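Local atomic coordinates of autoinducer 2-binding protein LsrB (Clostridium saccharobutylicum DSM 13864, PDB entry 6DSP), a protein that binds the quorum-sensing signal autoinducer-2 as a receptor of the bacterial solute-binding protein family. Residues 105-110 and 282-287; 118-123 and 327-332; 293-298 and 309-314. All blocks are in the same frame, centred on the assembly; numbering follows the deposited sequence.

Contact 1: 105-110 and 282-287; sequences TVTTWD and YMAYYI. With PAV ((2R,4S)-2-methyl-2,3,3,4-tetrahydroxytetrahydrofuran), chain C.
T105 and I287 meet methyl to methyl because each holds its CG2 anti to its own backbone N, with chi1 (to OG1 and to CG1) at -66° in both residues. The two methyls come to 3.6 Å, T105 CG2 against I287 CG2, and the side chains cross obliquely. T105 CG2 also lies 3.8 Å from the backbone O of A284, one turn earlier in the helix. T107 adopts a different rotamer: chi1 of 63° sets OG1 between the backbone N and the carbonyl carbon and leaves CG2 anti to the carbonyl carbon. From there CG2 rests on the helix backbone, 3.7 Å from A284 CA, while OG1 touches the methyl of A284, 3.4 Å from CB. That hydroxyl is not left without a polar partner in this apolar setting, since it is hydrogen-bonded to I82 O in the adjoining strand. Threonine thus suits the place twice over, its methyl packing on the helix and its oxygen tying into the sheet. Alanine suits the helix side: with nothing beyond CB, it lets the strand and helix axes approach to 8.2 Å, their directions nearly antiparallel at 160°. The CB of M283 also points toward the strand, but the chain turns away: CG passes V122 and the methyl end lies toward V293. Just past the C-terminal end of the strand comes D110, whose carboxylate grips the ligand with both oxygens. PAV O3 donates to OD1 and PAV O4 to OD2 of D110, each at 2.6 Å, while Q124 and S85 bind OD1 and OD2 respectively and steady the group. A helix packed on the parallel part of the sheet, with a ligand-binding residue just past a strand end at the cleft, fits the Rossmann-like lobe of a periplasmic binding protein.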
ATOM      1  N   THR A 105      -1.800  15.041 -17.282  1.00 12.96           N
ATOM      2  CA  THR A 105      -1.786  13.574 -17.370  1.00 13.40           C
ATOM      3  C   THR A 105      -1.947  13.002 -15.966  1.00 12.94           C
ATOM      4  O   THR A 105      -1.226  13.398 -15.044  1.00 14.17           O
ATOM      5  CB  THR A 105      -0.443  13.118 -17.938  1.00 14.78           C
ATOM      6  OG1 THR A 105      -0.349  13.566 -19.292  1.00 15.68           O
ATOM      7  CG2 THR A 105      -0.298  11.591 -17.853  1.00 16.14           C
ATOM      8  N   VAL A 106      -2.934  12.140 -15.776  1.00 13.08           N
ATOM      9  CA  VAL A 106      -3.240  11.568 -14.465  1.00 12.95           C
ATOM     10  C   VAL A 106      -2.822  10.099 -14.430  1.00 13.10           C
ATOM     11  O   VAL A 106      -3.277   9.297 -15.261  1.00 13.14           O
ATOM     12  CB  VAL A 106      -4.729  11.721 -14.105  1.00 14.08           C
ATOM     13  CG1 VAL A 106      -5.031  11.065 -12.770  1.00 15.00           C
ATOM     14  CG2 VAL A 106      -5.144  13.223 -14.103  1.00 14.96           C
ATOM     15  N   THR A 107      -1.968   9.754 -13.471  1.00 12.83           N
ATOM     16  CA  THR A 107      -1.618   8.362 -13.199  1.00 12.99           C
ATOM     17  C   THR A 107      -1.785   8.105 -11.708  1.00 11.84           C
ATOM     18  O   THR A 107      -1.853   9.042 -10.894  1.00 11.46           O
ATOM     19  CB  THR A 107      -0.158   8.018 -13.592  1.00 14.44           C
ATOM     20  OG1 THR A 107       0.759   8.792 -12.810  1.00 14.12           O
ATOM     21  CG2 THR A 107       0.102   8.228 -15.099  1.00 15.75           C
ATOM     22  N   THR A 108      -1.779   6.824 -11.325  1.00 11.95           N
ATOM     23  CA  THR A 108      -1.855   6.460  -9.919  1.00 11.80           C
ATOM     24  C   THR A 108      -0.738   5.487  -9.556  1.00 11.17           C
ATOM     25  O   THR A 108      -0.120   4.860 -10.418  1.00 11.39           O
ATOM     26  CB  THR A 108      -3.219   5.862  -9.554  1.00 11.45           C
ATOM     27  OG1 THR A 108      -3.535   4.872 -10.538  1.00 11.89           O
ATOM     28  CG2 THR A 108      -4.303   6.944  -9.562  1.00 12.27           C
ATOM     29  N   TRP A 109      -0.506   5.340  -8.256  1.00 11.23           N
ATOM     30  CA  TRP A 109       0.380   4.314  -7.737  1.00 11.22           C
ATOM     31  C   TRP A 109      -0.156   3.928  -6.376  1.00 10.79           C
ATOM     32  O   TRP A 109      -0.826   4.747  -5.728  1.00 10.97           O
ATOM     33  CB  TRP A 109       1.825   4.859  -7.657  1.00 11.53           C
ATOM     34  CG  TRP A 109       2.025   5.882  -6.556  1.00 11.48           C
ATOM     35  CD1 TRP A 109       1.481   7.152  -6.493  1.00 11.65           C
ATOM     36  CD2 TRP A 109       2.734   5.691  -5.335  1.00 11.28           C
ATOM     37  NE1 TRP A 109       1.839   7.757  -5.287  1.00 12.04           N
ATOM     38  CE2 TRP A 109       2.589   6.874  -4.552  1.00 11.38           C
ATOM     39  CE3 TRP A 109       3.475   4.631  -4.813  1.00 11.72           C
ATOM     40  CZ2 TRP A 109       3.169   7.015  -3.286  1.00 12.10           C
ATOM     41  CZ3 TRP A 109       4.063   4.777  -3.546  1.00 12.82           C
ATOM     42  CH2 TRP A 109       3.915   5.977  -2.809  1.00 12.93           C
ATOM     43  N   ASP A 110       0.160   2.702  -5.931  1.00 11.09           N
ATOM     44  CA  ASP A 110      -0.110   2.249  -4.560  1.00 10.90           C
ATOM     45  C   ASP A 110      -1.590   1.972  -4.317  1.00 11.41           C
ATOM     46  O   ASP A 110      -1.978   0.806  -4.172  1.00 12.62           O
ATOM     47  CB  ASP A 110       0.510   3.221  -3.544  1.00 10.55           C
ATOM     48  CG  ASP A 110       0.240   2.823  -2.114  1.00 11.03           C
ATOM     49  OD1 ASP A 110       0.441   1.624  -1.796  1.00 11.76           O
ATOM     50  OD2 ASP A 110      -0.102   3.722  -1.290  1.00 11.66           O
ATOM     51  N   TYR A 282       7.592   7.902 -13.683  1.00 14.42           N
ATOM     52  CA  TYR A 282       8.064   7.702 -15.050  1.00 15.28           C
ATOM     53  C   TYR A 282       6.896   7.532 -16.027  1.00 15.08           C
ATOM     54  O   TYR A 282       6.902   8.111 -17.130  1.00 15.57           O
ATOM     55  CB  TYR A 282       8.998   6.488 -15.165  1.00 16.66           C
ATOM     56  CG  TYR A 282       9.601   6.440 -16.547  1.00 18.14           C
ATOM     57  CD1 TYR A 282      10.761   7.143 -16.839  1.00 19.19           C
ATOM     58  CD2 TYR A 282       8.968   5.752 -17.587  1.00 18.66           C
ATOM     59  CE1 TYR A 282      11.300   7.150 -18.121  1.00 20.47           C
ATOM     60  CE2 TYR A 282       9.507   5.754 -18.887  1.00 20.56           C
ATOM     61  CZ  TYR A 282      10.678   6.457 -19.138  1.00 21.40           C
ATOM     62  OH  TYR A 282      11.258   6.482 -20.397  1.00 23.27           O
ATOM     63  N   MET A 283       5.894   6.722 -15.659  1.00 15.19           N
ATOM     64  CA  MET A 283       4.751   6.535 -16.555  1.00 15.19           C
ATOM     65  C   MET A 283       4.041   7.855 -16.806  1.00 14.68           C
ATOM     66  O   MET A 283       3.635   8.141 -17.939  1.00 15.01           O
ATOM     67  CB  MET A 283       3.790   5.495 -15.981  1.00 15.79           C
ATOM     68  CG  MET A 283       4.407   4.071 -15.904  1.00 17.31           C
ATOM     69  SD  MET A 283       5.107   3.457 -17.486  1.00 19.74           S
ATOM     70  CE  MET A 283       3.628   3.493 -18.514  1.00 21.43           C
ATOM     71  N   ALA A 284       3.848   8.658 -15.749  1.00 14.15           N
ATOM     72  CA  ALA A 284       3.237   9.977 -15.924  1.00 14.34           C
ATOM     73  C   ALA A 284       4.061  10.859 -16.867  1.00 14.95           C
ATOM     74  O   ALA A 284       3.511  11.490 -17.767  1.00 15.35           O
ATOM     75  CB  ALA A 284       3.082  10.633 -14.571  1.00 14.79           C
ATOM     76  N   TYR A 285       5.382  10.889 -16.680  1.00 15.20           N
ATOM     77  CA  TYR A 285       6.277  11.675 -17.526  1.00 15.89           C
ATOM     78  C   TYR A 285       6.251  11.175 -18.961  1.00 16.55           C
ATOM     79  O   TYR A 285       6.222  11.965 -19.909  1.00 17.20           O
ATOM     80  CB  TYR A 285       7.688  11.575 -16.959  1.00 17.83           C
ATOM     81  CG  TYR A 285       8.790  11.839 -17.945  1.00 20.09           C
ATOM     82  CD1 TYR A 285       9.152  13.138 -18.280  1.00 21.13           C
ATOM     83  CD2 TYR A 285       9.510  10.789 -18.496  1.00 21.57           C
ATOM     84  CE1 TYR A 285      10.184  13.390 -19.188  1.00 22.88           C
ATOM     85  CE2 TYR A 285      10.549  11.024 -19.400  1.00 22.99           C
ATOM     86  CZ  TYR A 285      10.872  12.326 -19.738  1.00 23.73           C
ATOM     87  OH  TYR A 285      11.901  12.547 -20.627  1.00 26.38           O
ATOM     88  N   TYR A 286       6.248   9.853 -19.134  1.00 16.96           N
ATOM     89  CA  TYR A 286       6.286   9.258 -20.464  1.00 17.48           C
ATOM     90  C   TYR A 286       5.040   9.624 -21.250  1.00 16.88           C
ATOM     91  O   TYR A 286       5.120  10.004 -22.433  1.00 17.35           O
ATOM     92  CB  TYR A 286       6.407   7.741 -20.297  1.00 18.28           C
ATOM     93  CG  TYR A 286       6.595   6.966 -21.570  1.00 19.94           C
ATOM     94  CD1 TYR A 286       7.827   6.899 -22.186  1.00 21.70           C
ATOM     95  CD2 TYR A 286       5.540   6.276 -22.138  1.00 20.74           C
ATOM     96  CE1 TYR A 286       8.016   6.178 -23.358  1.00 23.45           C
ATOM     97  CE2 TYR A 286       5.713   5.538 -23.303  1.00 22.55           C
ATOM     98  CZ  TYR A 286       6.966   5.488 -23.919  1.00 23.78           C
ATOM     99  OH  TYR A 286       7.199   4.773 -25.081  1.00 26.23           O
ATOM    100  N   ILE A 287       3.879   9.561 -20.599  1.00 16.03           N
ATOM    101  CA  ILE A 287       2.640   9.945 -21.273  1.00 16.62           C
ATOM    102  C   ILE A 287       2.567  11.454 -21.477  1.00 17.02           C
ATOM    103  O   ILE A 287       2.215  11.928 -22.567  1.00 17.48           O
ATOM    104  CB  ILE A 287       1.441   9.417 -20.483  1.00 16.88           C
ATOM    105  CG1 ILE A 287       1.415   7.882 -20.510  1.00 17.65           C
ATOM    106  CG2 ILE A 287       0.134  10.034 -21.020  1.00 16.90           C
ATOM    107  CD1 ILE A 287       0.429   7.341 -19.482  1.00 19.01           C
TER
HETATM  108  O2  PAV C 401       0.054  -1.054   3.227  1.00 16.29           O
HETATM  109  C2  PAV C 401       0.555   0.203   2.726  1.00 12.17           C
HETATM  110  C1  PAV C 401       2.098   0.256   2.687  1.00 16.09           C
HETATM  111  O5  PAV C 401       0.212   1.198   3.842  1.00 11.84           O
HETATM  112  C5  PAV C 401       0.133   2.428   3.264  1.00 12.63           C
HETATM  113  C4  PAV C 401       0.187   2.235   1.738  1.00 13.53           C
HETATM  114  O4  PAV C 401      -0.802   3.036   1.098  1.00 12.39           O
HETATM  115  C3  PAV C 401      -0.035   0.724   1.610  1.00 12.52           C
HETATM  116  O3  PAV C 401       0.587   0.233   0.454  1.00 13.45           O
HETATM  117  O13 PAV C 401      -1.415   0.433   1.615  1.00 12.53           O

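Contact 2: 118-123 and 327-332; sequences RKVMVS and GVVLLP
M121 and S123 are each gripped twice by segment 327-332 through a regular set of backbone hydrogen bonds: M121 by G327 and V329, S123 by V329 and L331. V329 N donates to M121 O at 2.8 Å, and V329 O accepts S123 N, also at 2.8 Å, in a nearly straight bond (167°). Earlier in the strands M121 N reaches G327 O at 3.0 Å, and G327 N bonds to K119 O; at the far end L331 N bonds to S123 O at 2.9 Å. The residues in between add CA-H...O contacts, for instance V120 CA to G327 O at 3.2 Å. R118 folds back over the start of this pairing: its chain is bent at chi2 (86°), which turns CD back, and farther out G327 O lies over one face of the guanidinium. The angle there is too poor for a hydrogen bond, and the charge is met chiefly by a salt bridge to D112. G327 has no side chain; a CB would point to the face of V120 and V329, not to R118. Packing then follows the two faces of the sheet. On one, V120 CG1 meets V329 CG2 at 4.0 Å, with V122 beside V329, and helix 273-288 lies against them through I287 and M279. On the other, the CB of M121 approaches V328 CG2, and L330 CD2 reaches S123 CB at 4.0 Å. Valine, branched at CB, suits such extended backbone and fills both faces. Here a strand from near the chain's end adds the last parallel strand to the α/β, Rossmann-like sheet of the first lobe, beyond which antiparallel strands follow.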
ATOM      1  N   ARG A 118      -7.965   7.814 -14.628  1.00 13.80           N
ATOM      2  CA  ARG A 118      -6.507   7.829 -14.686  1.00 13.29           C
ATOM      3  C   ARG A 118      -6.056   6.933 -15.836  1.00 13.33           C
ATOM      4  O   ARG A 118      -6.794   6.049 -16.290  1.00 14.70           O
ATOM      5  CB  ARG A 118      -5.895   7.355 -13.355  1.00 13.46           C
ATOM      6  CG  ARG A 118      -6.369   5.917 -12.854  1.00 14.89           C
ATOM      7  CD  ARG A 118      -5.529   4.866 -13.476  1.00 15.46           C
ATOM      8  NE  ARG A 118      -5.876   3.536 -12.942  1.00 14.55           N
ATOM      9  CZ  ARG A 118      -6.104   2.493 -13.734  1.00 13.53           C
ATOM     10  NH1 ARG A 118      -6.047   2.618 -15.066  1.00 15.52           N
ATOM     11  NH2 ARG A 118      -6.333   1.326 -13.183  1.00 13.93           N
ATOM     12  N   LYS A 119      -4.824   7.145 -16.293  1.00 13.17           N
ATOM     13  CA  LYS A 119      -4.289   6.408 -17.435  1.00 13.56           C
ATOM     14  C   LYS A 119      -3.629   5.101 -17.013  1.00 14.35           C
ATOM     15  O   LYS A 119      -4.072   4.030 -17.407  1.00 17.57           O
ATOM     16  CB  LYS A 119      -3.361   7.287 -18.302  1.00 14.72           C
ATOM     17  CG  LYS A 119      -4.019   8.601 -18.792  1.00 17.37           C
ATOM     18  CD  LYS A 119      -5.481   8.410 -19.179  1.00 20.74           C
ATOM     19  CE  LYS A 119      -5.665   7.542 -20.399  1.00 22.18           C
ATOM     20  NZ  LYS A 119      -7.150   7.310 -20.754  1.00 23.63           N
ATOM     21  N   VAL A 120      -2.614   5.168 -16.186  1.00 12.96           N
ATOM     22  CA  VAL A 120      -1.896   3.987 -15.739  1.00 13.45           C
ATOM     23  C   VAL A 120      -1.838   4.012 -14.219  1.00 12.33           C
ATOM     24  O   VAL A 120      -1.641   5.072 -13.600  1.00 12.99           O
ATOM     25  CB  VAL A 120      -0.462   3.978 -16.301  1.00 15.16           C
ATOM     26  CG1 VAL A 120       0.380   2.853 -15.687  1.00 16.59           C
ATOM     27  CG2 VAL A 120      -0.502   3.821 -17.820  1.00 16.54           C
ATOM     28  N   MET A 121      -2.006   2.845 -13.620  1.00 12.42           N
ATOM     29  CA  MET A 121      -1.781   2.584 -12.195  1.00 12.21           C
ATOM     30  C   MET A 121      -0.534   1.713 -12.041  1.00 12.03           C
ATOM     31  O   MET A 121      -0.424   0.706 -12.740  1.00 13.44           O
ATOM     32  CB  MET A 121      -2.986   1.811 -11.660  1.00 12.46           C
ATOM     33  CG  MET A 121      -2.791   1.131 -10.311  1.00 12.35           C
ATOM     34  SD  MET A 121      -2.601   2.289  -8.942  1.00 12.58           S
ATOM     35  CE  MET A 121      -2.384   1.084  -7.647  1.00 13.14           C
ATOM     36  N   VAL A 122       0.422   2.116 -11.185  1.00 12.07           N
ATOM     37  CA  VAL A 122       1.565   1.271 -10.839  1.00 11.77           C
ATOM     38  C   VAL A 122       1.307   0.610  -9.497  1.00 11.82           C
ATOM     39  O   VAL A 122       1.326   1.255  -8.436  1.00 11.83           O
ATOM     40  CB  VAL A 122       2.902   2.024 -10.855  1.00 12.63           C
ATOM     41  CG1 VAL A 122       4.018   1.063 -10.490  1.00 13.71           C
ATOM     42  CG2 VAL A 122       3.132   2.599 -12.257  1.00 14.35           C
ATOM     43  N   SER A 123       1.032  -0.696  -9.549  1.00 12.03           N
ATOM     44  CA  SER A 123       0.576  -1.432  -8.380  1.00 12.52           C
ATOM     45  C   SER A 123       1.622  -2.429  -7.887  1.00 12.50           C
ATOM     46  O   SER A 123       2.272  -3.124  -8.683  1.00 13.27           O
ATOM     47  CB  SER A 123      -0.709  -2.191  -8.723  1.00 12.86           C
ATOM     48  OG  SER A 123      -1.121  -2.987  -7.622  1.00 13.40           O
ATOM     49  N   GLY A 327      -4.809   1.215 -17.886  1.00 13.66           N
ATOM     50  CA  GLY A 327      -4.242  -0.067 -17.519  1.00 13.12           C
ATOM     51  C   GLY A 327      -3.329   0.005 -16.313  1.00 12.87           C
ATOM     52  O   GLY A 327      -3.199   1.050 -15.662  1.00 13.10           O
ATOM     53  N   VAL A 328      -2.674  -1.125 -16.036  1.00 12.91           N
ATOM     54  CA  VAL A 328      -1.947  -1.341 -14.786  1.00 13.10           C
ATOM     55  C   VAL A 328      -0.560  -1.893 -15.085  1.00 13.54           C
ATOM     56  O   VAL A 328      -0.408  -2.817 -15.899  1.00 15.21           O
ATOM     57  CB  VAL A 328      -2.730  -2.348 -13.906  1.00 13.60           C
ATOM     58  CG1 VAL A 328      -1.930  -2.754 -12.659  1.00 14.34           C
ATOM     59  CG2 VAL A 328      -4.110  -1.822 -13.547  1.00 13.43           C
ATOM     60  N   VAL A 329       0.449  -1.387 -14.376  1.00 13.46           N
ATOM     61  CA  VAL A 329       1.783  -1.981 -14.361  1.00 14.08           C
ATOM     62  C   VAL A 329       1.969  -2.590 -12.979  1.00 14.02           C
ATOM     63  O   VAL A 329       1.724  -1.920 -11.972  1.00 13.98           O
ATOM     64  CB  VAL A 329       2.858  -0.919 -14.644  1.00 15.16           C
ATOM     65  CG1 VAL A 329       4.241  -1.472 -14.381  1.00 15.95           C
ATOM     66  CG2 VAL A 329       2.726  -0.416 -16.078  1.00 15.63           C
ATOM     67  N   LEU A 330       2.374  -3.862 -12.929  1.00 14.93           N
ATOM     68  CA  LEU A 330       2.580  -4.591 -11.677  1.00 16.13           C
ATOM     69  C   LEU A 330       4.063  -4.691 -11.332  1.00 16.52           C
ATOM     70  O   LEU A 330       4.884  -5.047 -12.186  1.00 17.12           O
ATOM     71  CB  LEU A 330       2.019  -6.015 -11.829  1.00 17.18           C
ATOM     72  CG  LEU A 330       0.484  -6.077 -11.868  1.00 19.06           C
ATOM     73  CD1 LEU A 330      -0.025  -7.423 -12.395  1.00 19.65           C
ATOM     74  CD2 LEU A 330      -0.113  -5.746 -10.503  1.00 20.41           C
ATOM     75  N   LEU A 331       4.404  -4.467 -10.059  1.00 16.10           N
ATOM     76  CA  LEU A 331       5.759  -4.773  -9.622  1.00 16.68           C
ATOM     77  C   LEU A 331       6.013  -6.274  -9.744  1.00 18.35           C
ATOM     78  O   LEU A 331       5.131  -7.087  -9.422  1.00 18.41           O
ATOM     79  CB  LEU A 331       5.925  -4.391  -8.158  1.00 17.06           C
ATOM     80  CG  LEU A 331       5.905  -2.899  -7.847  1.00 18.42           C
ATOM     81  CD1 LEU A 331       6.278  -2.731  -6.388  1.00 18.43           C
ATOM     82  CD2 LEU A 331       6.843  -2.109  -8.760  1.00 19.55           C
ATOM     83  N   PRO A 332       7.215  -6.678 -10.164  1.00 20.07           N
ATOM     84  CA  PRO A 332       7.502  -8.105 -10.326  1.00 21.00           C
ATOM     85  C   PRO A 332       7.717  -8.868  -9.036  1.00 21.79           C
ATOM     86  O   PRO A 332       7.685 -10.103  -9.062  1.00 23.53           O
ATOM     87  CB  PRO A 332       8.787  -8.111 -11.167  1.00 21.49           C
ATOM     88  CG  PRO A 332       9.450  -6.832 -10.865  1.00 21.71           C
ATOM     89  CD  PRO A 332       8.306  -5.837 -10.685  1.00 20.89           C
TER

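Contact 3: 293-298 and 309-314; sequences VKVGDK and VMPNSV
V309 and V293 cross at about a right angle, V309 CG2 meeting V293 CG1 at 3.7 Å. The CB of V309 points toward the loop and sits in the bend of 293-297, where it lies 3.6 Å from K294 O; its CG1 lies near the CA of V295. V295 lies farther along, toward the proline: its CG1, anti to its backbone N (chi1 173°), touches P311 CD at 3.9 Å, while CG2 approaches M310 O. A compact branched valine fills each of these places, and P311, having no N-H, suits a position where V295 CG1 packs against its nitrogen. The backbone locks V309 at both ends. G296 N donates to V309 O at 2.8 Å, and V309 N to D297 O at 2.9 Å. The turn is also tied internally, with D297 N bonded to K294 O and K294 N reaching D297 OD2 from above the carboxylate plane. G296 has a positive phi (98°), at which a CB would press on the preceding carbonyl O. Two residues, G296 and D297, thus face V309 alone: a type II turn leading into a G1 beta bulge, at the base of the hairpin of strands 298-301 and 305-311.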
ATOM      1  N   VAL A 293       0.261   5.206 -24.542  1.00 21.53           N
ATOM      2  CA  VAL A 293       0.421   3.972 -23.801  1.00 20.02           C
ATOM      3  C   VAL A 293      -0.901   3.225 -23.858  1.00 19.47           C
ATOM      4  O   VAL A 293      -1.951   3.795 -23.540  1.00 20.09           O
ATOM      5  CB  VAL A 293       0.795   4.268 -22.338  1.00 20.69           C
ATOM      6  CG1 VAL A 293       0.740   2.995 -21.534  1.00 21.58           C
ATOM      7  CG2 VAL A 293       2.191   4.887 -22.266  1.00 20.74           C
ATOM      8  N   LYS A 294      -0.856   1.955 -24.270  1.00 19.47           N
ATOM      9  CA  LYS A 294      -2.043   1.107 -24.308  1.00 20.52           C
ATOM     10  C   LYS A 294      -1.758  -0.238 -23.667  1.00 19.25           C
ATOM     11  O   LYS A 294      -0.617  -0.678 -23.591  1.00 18.91           O
ATOM     12  CB  LYS A 294      -2.534   0.894 -25.743  1.00 24.31           C
ATOM     13  CG  LYS A 294      -3.090   2.181 -26.315  1.00 28.35           C
ATOM     14  CD  LYS A 294      -3.619   1.981 -27.720  1.00 31.87           C
ATOM     15  CE  LYS A 294      -4.284   3.262 -28.212  1.00 35.15           C
ATOM     16  NZ  LYS A 294      -3.433   4.440 -28.019  1.00 37.35           N
ATOM     17  N   VAL A 295      -2.833  -0.880 -23.197  1.00 18.71           N
ATOM     18  CA  VAL A 295      -2.730  -2.235 -22.674  1.00 19.03           C
ATOM     19  C   VAL A 295      -2.038  -3.118 -23.697  1.00 20.07           C
ATOM     20  O   VAL A 295      -2.358  -3.089 -24.895  1.00 20.93           O
ATOM     21  CB  VAL A 295      -4.124  -2.767 -22.291  1.00 18.52           C
ATOM     22  CG1 VAL A 295      -4.052  -4.262 -21.911  1.00 18.84           C
ATOM     23  CG2 VAL A 295      -4.701  -1.961 -21.137  1.00 18.66           C
ATOM     24  N   GLY A 296      -1.073  -3.901 -23.218  1.00 20.19           N
ATOM     25  CA  GLY A 296      -0.269  -4.764 -24.052  1.00 21.17           C
ATOM     26  C   GLY A 296       1.080  -4.188 -24.428  1.00 21.71           C
ATOM     27  O   GLY A 296       1.959  -4.948 -24.855  1.00 22.60           O
ATOM     28  N   ASP A 297       1.274  -2.871 -24.270  1.00 21.35           N
ATOM     29  CA  ASP A 297       2.554  -2.259 -24.603  1.00 21.89           C
ATOM     30  C   ASP A 297       3.629  -2.733 -23.632  1.00 22.30           C
ATOM     31  O   ASP A 297       3.375  -2.909 -22.437  1.00 22.43           O
ATOM     32  CB  ASP A 297       2.471  -0.725 -24.531  1.00 22.61           C
ATOM     33  CG  ASP A 297       1.720  -0.103 -25.708  1.00 24.20           C
ATOM     34  OD1 ASP A 297       1.349  -0.837 -26.650  1.00 25.52           O
ATOM     35  OD2 ASP A 297       1.529   1.140 -25.681  1.00 24.57           O
ATOM     36  N   LYS A 298       4.840  -2.919 -24.147  1.00 23.40           N
ATOM     37  CA  LYS A 298       6.028  -3.139 -23.338  1.00 25.40           C
ATOM     38  C   LYS A 298       6.883  -1.886 -23.435  1.00 25.84           C
ATOM     39  O   LYS A 298       7.262  -1.477 -24.535  1.00 26.30           O
ATOM     40  CB  LYS A 298       6.791  -4.352 -23.859  1.00 27.36           C
ATOM     41  CG  LYS A 298       5.988  -5.630 -23.709  1.00 30.50           C
ATOM     42  CD  LYS A 298       6.753  -6.812 -24.279  1.00 33.51           C
ATOM     43  CE  LYS A 298       5.968  -8.094 -24.093  1.00 36.06           C
ATOM     44  NZ  LYS A 298       5.736  -8.333 -22.648  1.00 37.75           N
ATOM     45  N   VAL A 309       2.045  -3.200 -19.827  1.00 17.37           N
ATOM     46  CA  VAL A 309       0.780  -2.631 -19.358  1.00 16.32           C
ATOM     47  C   VAL A 309      -0.300  -3.703 -19.431  1.00 16.27           C
ATOM     48  O   VAL A 309      -0.568  -4.260 -20.500  1.00 17.61           O
ATOM     49  CB  VAL A 309       0.382  -1.394 -20.169  1.00 16.57           C
ATOM     50  CG1 VAL A 309      -0.896  -0.750 -19.602  1.00 16.71           C
ATOM     51  CG2 VAL A 309       1.531  -0.390 -20.168  1.00 17.29           C
ATOM     52  N   MET A 310      -0.931  -3.980 -18.294  1.00 15.93           N
ATOM     53  CA  MET A 310      -1.945  -5.012 -18.128  1.00 15.95           C
ATOM     54  C   MET A 310      -3.335  -4.405 -18.094  1.00 14.92           C
ATOM     55  O   MET A 310      -3.499  -3.222 -17.773  1.00 14.91           O
ATOM     56  CB  MET A 310      -1.731  -5.757 -16.801  1.00 19.01           C
ATOM     57  CG  MET A 310      -0.285  -6.137 -16.552  1.00 22.96           C
ATOM     58  SD  MET A 310       0.422  -7.134 -17.863  1.00 27.70           S
ATOM     59  CE  MET A 310      -0.605  -8.575 -17.683  1.00 30.13           C
ATOM     60  N   PRO A 311      -4.382  -5.178 -18.374  1.00 15.16           N
ATOM     61  CA  PRO A 311      -5.748  -4.640 -18.231  1.00 14.76           C
ATOM     62  C   PRO A 311      -6.083  -4.323 -16.782  1.00 13.95           C
ATOM     63  O   PRO A 311      -5.534  -4.902 -15.841  1.00 14.48           O
ATOM     64  CB  PRO A 311      -6.638  -5.777 -18.755  1.00 17.18           C
ATOM     65  CG  PRO A 311      -5.824  -6.941 -18.791  1.00 19.30           C
ATOM     66  CD  PRO A 311      -4.372  -6.581 -18.813  1.00 17.48           C
ATOM     67  N   ASN A 312      -7.040  -3.408 -16.618  1.00 13.73           N
ATOM     68  CA  ASN A 312      -7.466  -3.004 -15.280  1.00 14.10           C
ATOM     69  C   ASN A 312      -7.961  -4.191 -14.456  1.00 13.73           C
ATOM     70  O   ASN A 312      -7.840  -4.191 -13.219  1.00 13.78           O
ATOM     71  CB  ASN A 312      -8.578  -1.976 -15.396  1.00 14.28           C
ATOM     72  CG  ASN A 312      -8.053  -0.644 -15.863  1.00 14.62           C
ATOM     73  OD1 ASN A 312      -6.926  -0.257 -15.544  1.00 15.06           O
ATOM     74  ND2 ASN A 312      -8.857   0.048 -16.644  1.00 15.98           N
ATOM     75  N   SER A 313      -8.515  -5.211 -15.115  1.00 14.54           N
ATOM     76  CA  SER A 313      -9.066  -6.330 -14.378  1.00 15.39           C
ATOM     77  C   SER A 313      -8.003  -7.195 -13.690  1.00 15.92           C
ATOM     78  O   SER A 313      -8.389  -8.047 -12.880  1.00 16.74           O
ATOM     79  CB  SER A 313      -9.934  -7.178 -15.303  1.00 16.65           C
ATOM     80  OG  SER A 313      -9.197  -7.627 -16.419  1.00 17.70           O
ATOM     81  N   VAL A 314      -6.696  -6.970 -13.910  1.00 15.71           N
ATOM     82  CA  VAL A 314      -5.719  -7.666 -13.062  1.00 16.15           C
ATOM     83  C   VAL A 314      -5.848  -7.278 -11.599  1.00 15.86           C
ATOM     84  O   VAL A 314      -5.426  -8.040 -10.718  1.00 16.81           O
ATOM     85  CB  VAL A 314      -4.262  -7.508 -13.567  1.00 16.51           C
ATOM     86  CG1 VAL A 314      -4.111  -7.972 -15.000  1.00 18.67           C
ATOM     87  CG2 VAL A 314      -3.696  -6.082 -13.351  1.00 15.91           C
TER

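Overall arrangement
The three contacts lie in one lobe and share its mixed sheet. Contacts 1 and 2, centres about 9 Å apart, are joined by strands 105-109 and 120-123: V106 O pairs with K119 N at 2.8 Å. Contacts 2 and 3, centres about 8 Å apart, are linked by V328 O and M310 N at 2.7 Å, and by R118 NH2 to N312 OD1 at 2.9 Å. I287 of contact 1 packs on both V120 and V293, so the helix touches all three, although contacts 1 and 3 are about 13 Å apart between centres. Contact 1 alone reaches the ligand, through D110; the side chain of M121 in contact 2 remains about 9 Å from it.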